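Long-range contacts in 2-nitrobenzoate nitroreductase (PDB 4Z85), which reduces the nitro group of 2-nitrobenzoate, using FMN as cofactor and probably a nicotinamide coenzyme as electron source: residues Ala28-Leu33 against Lys79-Arg84; Arg84-Val89 against Ile127-Ile132; Val89-Glu94 against Ala135-Glu140. All coordinates share one frame; numbering follows the deposited sequence.

Contact 1 (Ala28-Leu33 against Lys79-Arg84); sequences ALVTSL and KNIIER
N80 of helix 77-84 lays its side chain against S32 and L33 at the end of strand 28-33. N80 CB sits 3.2 Å from L33 O and also meets S32 OG. Its chi1 (-65°) sets N80 CG beside the backbone N, 3.3 Å from L33 O; OD1 is a little farther from that oxygen. At the tip, N80 ND2 donates to S32 OG over 3.1 Å, an almost straight bond (160°) with the acceptor close to the amide plane. ND2 is also hydrogen-bonded to N40 OD1, so two partners fix the rotation of the amide. One turn on, R84 crosses L33: L33 CB lies 3.6 Å above one face of the guanidinium, displaced toward its rim, while L33 CD1 reaches R84 NH1 at 3.8 Å. R84 NH2 is bonded to N34 O, which probably helps hold the guanidinium there. One water donates to both L33 O (2.8 Å) and E83 OE1; another accepts from L33 N and donates weakly to N80 O, linking strand and helix. V30 CG1 and I81 CD1 touch only loosely, at 4.5 Å. The helix axis passes 7.3 Å from that of the strand, their directions 57° apart. Strand 28-33 pairs with 39-52 and 86-90 in the barrel, and I81 also packs on F87 of strand 86-90 and L143 of strand 137-150.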
loop_
_atom_site.group_PDB
_atom_site.type_symbol
_atom_site.label_atom_id
_atom_site.label_comp_id
_atom_site.label_asym_id
_atom_site.label_seq_id
_atom_site.Cartn_x
_atom_site.Cartn_y
_atom_site.Cartn_z
ATOM N N ALA A 28 4.868 -7.225 1.713
ATOM C CA ALA A 28 4.689 -8.560 1.150
ATOM C C ALA A 28 6.025 -9.289 1.214
ATOM O O ALA A 28 6.945 -8.953 0.476
ATOM C CB ALA A 28 4.184 -8.480 -0.297
ATOM N N LEU A 29 6.141 -10.268 2.106
ATOM C CA LEU A 29 7.351 -11.086 2.137
ATOM C C LEU A 29 7.082 -12.278 1.225
ATOM O O LEU A 29 6.394 -13.208 1.599
ATOM C CB LEU A 29 7.684 -11.504 3.571
ATOM C CG LEU A 29 8.886 -12.424 3.788
ATOM C CD1 LEU A 29 10.101 -11.927 3.023
ATOM C CD2 LEU A 29 9.158 -12.499 5.289
ATOM N N VAL A 30 7.582 -12.184 0.005
ATOM C CA VAL A 30 7.268 -13.140 -1.054
ATOM C C VAL A 30 8.203 -14.332 -0.992
ATOM O O VAL A 30 9.429 -14.162 -1.065
ATOM C CB VAL A 30 7.356 -12.466 -2.429
ATOM C CG1 VAL A 30 7.086 -13.465 -3.560
ATOM C CG2 VAL A 30 6.360 -11.298 -2.505
ATOM N N THR A 31 7.623 -15.522 -0.846
ATOM C CA THR A 31 8.379 -16.751 -1.071
ATOM C C THR A 31 8.056 -17.300 -2.461
ATOM O O THR A 31 6.900 -17.258 -2.919
ATOM C CB THR A 31 8.107 -17.831 0.009
ATOM O OG1 THR A 31 6.706 -17.945 0.278
ATOM C CG2 THR A 31 8.846 -17.491 1.302
ATOM N N SER A 32 9.100 -17.781 -3.134
ATOM C CA SER A 32 8.970 -18.300 -4.491
ATOM C C SER A 32 9.958 -19.454 -4.667
ATOM O O SER A 32 10.853 -19.619 -3.847
ATOM C CB SER A 32 9.213 -17.191 -5.520
ATOM O OG SER A 32 10.462 -16.549 -5.332
ATOM N N LEU A 33 9.784 -20.258 -5.714
ATOM C CA LEU A 33 10.696 -21.377 -5.980
ATOM C C LEU A 33 11.438 -21.222 -7.304
ATOM O O LEU A 33 10.839 -20.848 -8.311
ATOM C CB LEU A 33 9.927 -22.698 -5.987
ATOM C CG LEU A 33 9.281 -23.163 -4.690
ATOM C CD1 LEU A 33 8.449 -24.410 -4.949
ATOM C CD2 LEU A 33 10.352 -23.436 -3.649
ATOM N N LYS A 79 11.802 -14.004 -11.824
ATOM C CA LYS A 79 12.005 -15.188 -12.656
ATOM C C LYS A 79 11.291 -16.412 -12.079
ATOM O O LYS A 79 10.685 -17.193 -12.816
ATOM C CB LYS A 79 13.505 -15.467 -12.821
ATOM C CG LYS A 79 13.830 -16.636 -13.743
ATOM C CD LYS A 79 15.333 -16.720 -14.000
ATOM C CE LYS A 79 15.666 -17.780 -15.030
ATOM N NZ LYS A 79 17.127 -17.821 -15.302
ATOM N N ASN A 80 11.343 -16.572 -10.759
ATOM C CA ASN A 80 10.651 -17.671 -10.090
ATOM C C ASN A 80 9.136 -17.605 -10.305
ATOM O O ASN A 80 8.468 -18.625 -10.533
ATOM C CB ASN A 80 10.942 -17.659 -8.589
ATOM C CG ASN A 80 12.403 -17.930 -8.262
ATOM O OD1 ASN A 80 13.216 -18.216 -9.145
ATOM N ND2 ASN A 80 12.742 -17.834 -6.974
ATOM N N ILE A 81 8.600 -16.387 -10.229
ATOM C CA ILE A 81 7.169 -16.193 -10.427
ATOM C C ILE A 81 6.781 -16.452 -11.888
ATOM O O ILE A 81 5.758 -17.081 -12.167
ATOM C CB ILE A 81 6.734 -14.765 -10.006
ATOM C CG1 ILE A 81 6.742 -14.652 -8.481
ATOM C CG2 ILE A 81 5.354 -14.432 -10.584
ATOM C CD1 ILE A 81 6.480 -13.231 -7.964
ATOM N N ILE A 82 7.602 -15.969 -12.813
ATOM C CA ILE A 82 7.367 -16.183 -14.242
ATOM C C ILE A 82 7.359 -17.666 -14.578
ATOM O O ILE A 82 6.467 -18.154 -15.281
ATOM C CB ILE A 82 8.430 -15.474 -15.094
ATOM C CG1 ILE A 82 8.216 -13.966 -15.044
ATOM C CG2 ILE A 82 8.386 -15.964 -16.537
ATOM C CD1 ILE A 82 9.307 -13.164 -15.709
ATOM N N GLU A 83 8.333 -18.387 -14.038
ATOM C CA GLU A 83 8.485 -19.806 -14.325
ATOM C C GLU A 83 7.390 -20.655 -13.693
ATOM O O GLU A 83 6.841 -21.539 -14.350
ATOM C CB GLU A 83 9.857 -20.295 -13.857
ATOM C CG GLU A 83 11.020 -19.710 -14.650
ATOM C CD GLU A 83 12.383 -20.113 -14.104
ATOM O OE1 GLU A 83 12.467 -20.561 -12.936
ATOM O OE2 GLU A 83 13.377 -19.981 -14.853
ATOM N N ARG A 84 7.053 -20.387 -12.431
ATOM C CA ARG A 84 6.097 -21.254 -11.741
ATOM C C ARG A 84 4.649 -20.747 -11.783
ATOM O O ARG A 84 3.719 -21.516 -11.541
ATOM C CB ARG A 84 6.523 -21.443 -10.287
ATOM C CG ARG A 84 7.926 -21.987 -10.109
ATOM C CD ARG A 84 7.874 -23.425 -9.658
ATOM N NE ARG A 84 9.199 -23.965 -9.370
ATOM C CZ ARG A 84 9.404 -25.142 -8.792
ATOM N NH1 ARG A 84 8.368 -25.890 -8.441
ATOM N NH2 ARG A 84 10.639 -25.568 -8.561
HETATM O O HOH W 1 7.573 -19.365 -7.680
HETATM O O HOH W 2 11.132 -21.697 -10.951
#

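Contact 2 (Arg84-Val89 against Ile127-Ile132); sequences REQFVV and IDVPRI
Q86 and D128 form the hydrogen bond of this contact: D128 N donates to Q86 OE1 over 2.9 Å, nearly straight at 165°, from a position tilted 30° out of the carbonyl plane. Q86 runs extended beyond CG (chi2 -178°), which carries its amide from the start of strand 86-90 up to I127 and D128. There the Q86 and I127 side chains lie alongside, running in opposing senses, with Q86 OE1 3.5 Å from I127 CB and NE2 beside I127 CG2.

Apolar packing centres on V88. Its CG2 meets I127 CD1 at 3.9 Å and V129 CG1 at 4.2 Å, and it also touches the V129 and P130 carbonyl oxygens; CG1 lies across R131 CB at 4.0 Å. V129 CG2 covers the strand backbone, approaching Q86 O to 3.7 Å. I127 CD1 does likewise at F87 O, 3.4 Å away.

R84 NH1 and D128 OD2, 5.0 Å apart, do not touch; a water lies between them, though its very short approach to OD2 is doubtful. R84 NH2 is engaged by N34 O. The guanidinium of R131 turns elsewhere, to T133 O and the ring of Y164.

No main-chain hydrogen bond joins the segments. V129 O and P130 O are satisfied instead by S124 OG and T31 OG1. The one direct hydrogen bond runs from side chain to backbone and the rest is mostly apolar, so segment 127-132 probably relies on close packing and on outside partners for its polar groups.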
loop_
_atom_site.group_PDB
_atom_site.type_symbol
_atom_site.label_atom_id
_atom_site.label_comp_id
_atom_site.label_asym_id
_atom_site.label_seq_id
_atom_site.Cartn_x
_atom_site.Cartn_y
_atom_site.Cartn_z
ATOM N N ARG A 84 7.053 -20.387 -12.431
ATOM C CA ARG A 84 6.097 -21.254 -11.741
ATOM C C ARG A 84 4.649 -20.747 -11.783
ATOM O O ARG A 84 3.719 -21.516 -11.541
ATOM C CB ARG A 84 6.523 -21.443 -10.287
ATOM C CG ARG A 84 7.926 -21.987 -10.109
ATOM C CD ARG A 84 7.874 -23.425 -9.658
ATOM N NE ARG A 84 9.199 -23.965 -9.370
ATOM C CZ ARG A 84 9.404 -25.142 -8.792
ATOM N NH1 ARG A 84 8.368 -25.890 -8.441
ATOM N NH2 ARG A 84 10.639 -25.568 -8.561
ATOM N N GLU A 85 4.471 -19.457 -12.075
ATOM C CA GLU A 85 3.158 -18.804 -12.075
ATOM C C GLU A 85 2.470 -18.963 -10.721
ATOM O O GLU A 85 1.239 -18.904 -10.617
ATOM C CB GLU A 85 2.287 -19.355 -13.209
ATOM C CG GLU A 85 2.984 -19.218 -14.554
ATOM C CD GLU A 85 2.158 -19.732 -15.713
ATOM O OE1 GLU A 85 0.912 -19.779 -15.591
ATOM O OE2 GLU A 85 2.765 -20.084 -16.748
ATOM N N GLN A 86 3.287 -19.155 -9.688
ATOM C CA GLN A 86 2.811 -19.323 -8.325
ATOM C C GLN A 86 3.760 -18.649 -7.362
ATOM O O GLN A 86 4.961 -18.574 -7.631
ATOM C CB GLN A 86 2.709 -20.798 -7.934
ATOM C CG GLN A 86 1.996 -21.707 -8.883
ATOM C CD GLN A 86 1.932 -23.118 -8.338
ATOM O OE1 GLN A 86 2.722 -23.494 -7.469
ATOM N NE2 GLN A 86 0.989 -23.899 -8.830
ATOM N N PHE A 87 3.223 -18.187 -6.234
ATOM C CA PHE A 87 4.064 -17.671 -5.147
ATOM C C PHE A 87 3.234 -17.431 -3.904
ATOM O O PHE A 87 1.993 -17.482 -3.950
ATOM C CB PHE A 87 4.802 -16.384 -5.556
ATOM C CG PHE A 87 3.899 -15.251 -5.976
ATOM C CD1 PHE A 87 3.360 -15.212 -7.255
ATOM C CD2 PHE A 87 3.630 -14.199 -5.107
ATOM C CE1 PHE A 87 2.548 -14.162 -7.655
ATOM C CE2 PHE A 87 2.824 -13.143 -5.502
ATOM C CZ PHE A 87 2.277 -13.123 -6.775
ATOM N N VAL A 88 3.917 -17.194 -2.785
ATOM C CA VAL A 88 3.207 -16.912 -1.542
ATOM C C VAL A 88 3.540 -15.519 -1.060
ATOM O O VAL A 88 4.709 -15.134 -1.031
ATOM C CB VAL A 88 3.549 -17.909 -0.422
ATOM C CG1 VAL A 88 2.985 -17.433 0.936
ATOM C CG2 VAL A 88 3.016 -19.301 -0.765
ATOM N N VAL A 89 2.503 -14.772 -0.700
ATOM C CA VAL A 89 2.713 -13.528 0.036
ATOM C C VAL A 89 2.574 -13.803 1.534
ATOM O O VAL A 89 1.505 -14.119 2.025
ATOM C CB VAL A 89 1.717 -12.429 -0.397
ATOM C CG1 VAL A 89 1.875 -11.190 0.493
ATOM C CG2 VAL A 89 1.937 -12.063 -1.860
ATOM N N ILE A 127 -1.069 -24.645 -3.929
ATOM C CA ILE A 127 0.046 -24.412 -4.834
ATOM C C ILE A 127 1.298 -25.096 -4.307
ATOM O O ILE A 127 1.304 -25.624 -3.198
ATOM C CB ILE A 127 0.344 -22.895 -5.028
ATOM C CG1 ILE A 127 0.574 -22.219 -3.674
ATOM C CG2 ILE A 127 -0.776 -22.201 -5.784
ATOM C CD1 ILE A 127 1.018 -20.779 -3.799
ATOM N N ASP A 128 2.361 -25.067 -5.100
ATOM C CA ASP A 128 3.590 -25.780 -4.760
ATOM C C ASP A 128 4.542 -24.967 -3.891
ATOM O O ASP A 128 5.319 -25.528 -3.117
ATOM C CB ASP A 128 4.312 -26.211 -6.035
ATOM C CG ASP A 128 3.527 -27.244 -6.827
ATOM O OD1 ASP A 128 2.858 -28.095 -6.196
ATOM O OD2 ASP A 128 3.574 -27.194 -8.074
ATOM N N VAL A 129 4.490 -23.646 -4.021
ATOM C CA VAL A 129 5.377 -22.783 -3.245
ATOM C C VAL A 129 4.941 -22.793 -1.787
ATOM O O VAL A 129 3.764 -22.632 -1.489
ATOM C CB VAL A 129 5.382 -21.334 -3.789
ATOM C CG1 VAL A 129 6.336 -20.453 -2.980
ATOM C CG2 VAL A 129 5.771 -21.324 -5.251
ATOM N N PRO A 130 5.892 -23.010 -0.869
ATOM C CA PRO A 130 5.594 -23.065 0.559
ATOM C C PRO A 130 5.512 -21.675 1.185
ATOM O O PRO A 130 6.060 -20.722 0.630
ATOM C CB PRO A 130 6.790 -23.826 1.126
ATOM C CG PRO A 130 7.906 -23.407 0.254
ATOM C CD PRO A 130 7.318 -23.275 -1.134
ATOM N N ARG A 131 4.834 -21.591 2.320
ATOM C CA ARG A 131 4.790 -20.384 3.123
ATOM C C ARG A 131 5.855 -20.456 4.203
ATOM O O ARG A 131 6.419 -21.523 4.463
ATOM C CB ARG A 131 3.423 -20.213 3.761
ATOM C CG ARG A 131 3.148 -21.228 4.858
ATOM C CD ARG A 131 1.876 -20.899 5.583
ATOM N NE ARG A 131 1.470 -21.937 6.535
ATOM C CZ ARG A 131 1.950 -22.056 7.770
ATOM N NH1 ARG A 131 2.882 -21.220 8.212
ATOM N NH2 ARG A 131 1.503 -23.022 8.564
ATOM N N ILE A 132 6.122 -19.318 4.832
ATOM C CA ILE A 132 7.025 -19.260 5.975
ATOM C C ILE A 132 6.302 -19.799 7.198
ATOM O O ILE A 132 5.164 -19.419 7.465
ATOM C CB ILE A 132 7.511 -17.820 6.206
ATOM C CG1 ILE A 132 8.529 -17.452 5.119
ATOM C CG2 ILE A 132 8.097 -17.653 7.609
ATOM C CD1 ILE A 132 8.822 -15.979 5.034
HETATM O O HOH W 3 5.268 -25.896 -9.252
#

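Contact 3 (Val89-Glu94 against Ala135-Glu140); sequences VNMVDE and APIAWE
Antiparallel strand pairing in the barrel brings V89 opposite W139 and N90 opposite A138. V89 and W139 form a hydrogen-bonded pair, V89 N giving to W139 O at 3.0 Å and W139 N to V89 O at 2.8 Å. The next pair, N90 and A138, is a non-hydrogen-bonded one, and M91 N extends the pattern to I137 O over 2.9 Å. N90 and A138 occupy one face of the sheet, where N90 OD1 passes the methyls of A135 and A138; its amide is bonded to L29 O, T31 OG1 and I132 N. V89 and W139 project from the other face. The fold is the FMN-binding split barrel of the flavin reductase family, whose members generally bind flavin near the dimer interface, and W139 does lie at the subunit boundary here: its NE1 is hydrogen-bonded to S21 OG of the second subunit. M91 covers the indole. Its chi2 (-51°) bends the chain at SD, and with chi3 extended M91 CE lies 3.2 Å above the plane of the W139 ring, over the centre, in a CH-pi contact, M91 CE being 3.3 Å from W139 CE2. SD is oblique to the five-membered ring, a Met-aromatic contact. Farther along, M91 O is buried against P136 CD at 3.2 Å and has no hydrogen-bond partner. D93 and P136 meet tip to tip, D93 OD2 lying 3.5 Å from P136 CB, while D93 OD1 caps the following helix through a weak bond to R95 N.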
loop_
_atom_site.group_PDB
_atom_site.type_symbol
_atom_site.label_atom_id
_atom_site.label_comp_id
_atom_site.label_asym_id
_atom_site.label_seq_id
_atom_site.Cartn_x
_atom_site.Cartn_y
_atom_site.Cartn_z
ATOM N N VAL A 89 2.503 -14.772 -0.700
ATOM C CA VAL A 89 2.713 -13.528 0.036
ATOM C C VAL A 89 2.574 -13.803 1.534
ATOM O O VAL A 89 1.505 -14.119 2.025
ATOM C CB VAL A 89 1.717 -12.429 -0.397
ATOM C CG1 VAL A 89 1.875 -11.190 0.493
ATOM C CG2 VAL A 89 1.937 -12.063 -1.860
ATOM N N ASN A 90 3.674 -13.687 2.260
ATOM C CA ASN A 90 3.663 -13.851 3.702
ATOM C C ASN A 90 3.558 -12.490 4.334
ATOM O O ASN A 90 4.350 -11.607 4.006
ATOM C CB ASN A 90 4.937 -14.534 4.208
ATOM C CG ASN A 90 5.161 -15.888 3.582
ATOM O OD1 ASN A 90 4.634 -16.892 4.067
ATOM N ND2 ASN A 90 5.935 -15.926 2.504
ATOM N N MET A 91 2.583 -12.334 5.212
ATOM C CA MET A 91 2.389 -11.074 5.927
ATOM C C MET A 91 3.362 -11.037 7.097
ATOM O O MET A 91 3.877 -12.076 7.525
ATOM C CB MET A 91 0.944 -10.923 6.401
ATOM C CG MET A 91 -0.081 -11.002 5.271
ATOM S SD MET A 91 0.320 -9.876 3.908
ATOM C CE MET A 91 -1.036 -10.240 2.815
ATOM N N VAL A 92 3.614 -9.839 7.613
ATOM C CA VAL A 92 4.752 -9.630 8.497
ATOM C C VAL A 92 4.320 -9.046 9.830
ATOM O O VAL A 92 3.792 -7.941 9.873
ATOM C CB VAL A 92 5.798 -8.682 7.854
ATOM C CG1 VAL A 92 6.969 -8.442 8.821
ATOM C CG2 VAL A 92 6.281 -9.228 6.501
ATOM N N ASP A 93 4.532 -9.793 10.914
ATOM C CA ASP A 93 4.360 -9.236 12.250
ATOM C C ASP A 93 5.631 -9.456 13.074
ATOM O O ASP A 93 6.670 -9.811 12.533
ATOM C CB ASP A 93 3.126 -9.824 12.944
ATOM C CG ASP A 93 3.268 -11.303 13.309
ATOM O OD1 ASP A 93 4.263 -11.950 12.940
ATOM O OD2 ASP A 93 2.341 -11.811 13.976
ATOM N N GLU A 94 5.543 -9.202 14.375
ATOM C CA GLU A 94 6.713 -9.233 15.243
ATOM C C GLU A 94 7.525 -10.525 15.120
ATOM O O GLU A 94 8.764 -10.496 15.119
ATOM C CB GLU A 94 6.265 -9.036 16.694
ATOM C CG GLU A 94 7.400 -8.791 17.647
ATOM C CD GLU A 94 6.949 -8.797 19.095
ATOM O OE1 GLU A 94 5.808 -8.367 19.362
ATOM O OE2 GLU A 94 7.736 -9.243 19.963
ATOM N N ALA A 135 4.787 -17.295 9.725
ATOM C CA ALA A 135 3.985 -16.169 9.218
ATOM C C ALA A 135 2.614 -16.111 9.874
ATOM O O ALA A 135 1.974 -17.139 10.065
ATOM C CB ALA A 135 3.832 -16.250 7.699
ATOM N N PRO A 136 2.148 -14.896 10.216
ATOM C CA PRO A 136 0.826 -14.749 10.839
ATOM C C PRO A 136 -0.303 -15.097 9.877
ATOM O O PRO A 136 -1.288 -15.733 10.245
ATOM C CB PRO A 136 0.781 -13.269 11.231
ATOM C CG PRO A 136 1.784 -12.594 10.313
ATOM C CD PRO A 136 2.859 -13.609 10.088
ATOM N N ILE A 137 -0.144 -14.642 8.640
ATOM C CA ILE A 137 -1.118 -14.827 7.574
ATOM C C ILE A 137 -0.316 -14.996 6.302
ATOM O O ILE A 137 0.736 -14.379 6.153
ATOM C CB ILE A 137 -2.093 -13.624 7.437
ATOM C CG1 ILE A 137 -2.853 -13.354 8.747
ATOM C CG2 ILE A 137 -3.081 -13.857 6.306
ATOM C CD1 ILE A 137 -3.768 -12.141 8.679
ATOM N N ALA A 138 -0.790 -15.840 5.388
ATOM C CA ALA A 138 -0.148 -15.986 4.089
ATOM C C ALA A 138 -1.187 -16.105 2.992
ATOM O O ALA A 138 -2.235 -16.700 3.179
ATOM C CB ALA A 138 0.784 -17.199 4.078
ATOM N N TRP A 139 -0.920 -15.490 1.851
ATOM C CA TRP A 139 -1.753 -15.641 0.671
ATOM C C TRP A 139 -1.086 -16.640 -0.267
ATOM O O TRP A 139 0.072 -16.469 -0.649
ATOM C CB TRP A 139 -1.935 -14.308 -0.066
ATOM C CG TRP A 139 -2.704 -13.241 0.636
ATOM C CD1 TRP A 139 -3.432 -13.353 1.791
ATOM C CD2 TRP A 139 -2.832 -11.880 0.211
ATOM N NE1 TRP A 139 -4.011 -12.143 2.100
ATOM C CE2 TRP A 139 -3.661 -11.225 1.142
ATOM C CE3 TRP A 139 -2.317 -11.148 -0.873
ATOM C CZ2 TRP A 139 -3.979 -9.869 1.033
ATOM C CZ3 TRP A 139 -2.635 -9.813 -0.980
ATOM C CH2 TRP A 139 -3.459 -9.183 -0.037
ATOM N N GLU A 140 -1.812 -17.698 -0.618
ATOM C CA GLU A 140 -1.413 -18.598 -1.687
ATOM C C GLU A 140 -1.902 -17.996 -3.000
ATOM O O GLU A 140 -3.122 -17.810 -3.198
ATOM C CB GLU A 140 -1.995 -20.006 -1.460
ATOM C CG GLU A 140 -1.597 -20.597 -0.097
ATOM C CD GLU A 140 -2.084 -22.028 0.108
ATOM O OE1 GLU A 140 -2.812 -22.543 -0.767
ATOM O OE2 GLU A 140 -1.734 -22.627 1.152
#

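Along the chain contact 1 closes as contact 2 opens, at R84, while contacts 2 and 3 interlock, their segments alternating and meeting at V89. Strand 86-90 is common to contacts 2 and 3 and neighbours strand 28-33 of contact 1 in the six-stranded barrel. The centres of contacts 1 and 2 are about 7 Å apart, those of 2 and 3 about 12 Å, and those of 1 and 3 about 15 Å. T31 and N90 bridge the contacts. Together they place helix 77-84 and the segment 127-132 against neighbouring strands 28-33, 86-90 and 137-150 of the barrel. Contacts 1 and 2 are not touched by the second subunit, whereas contact 3 reaches it.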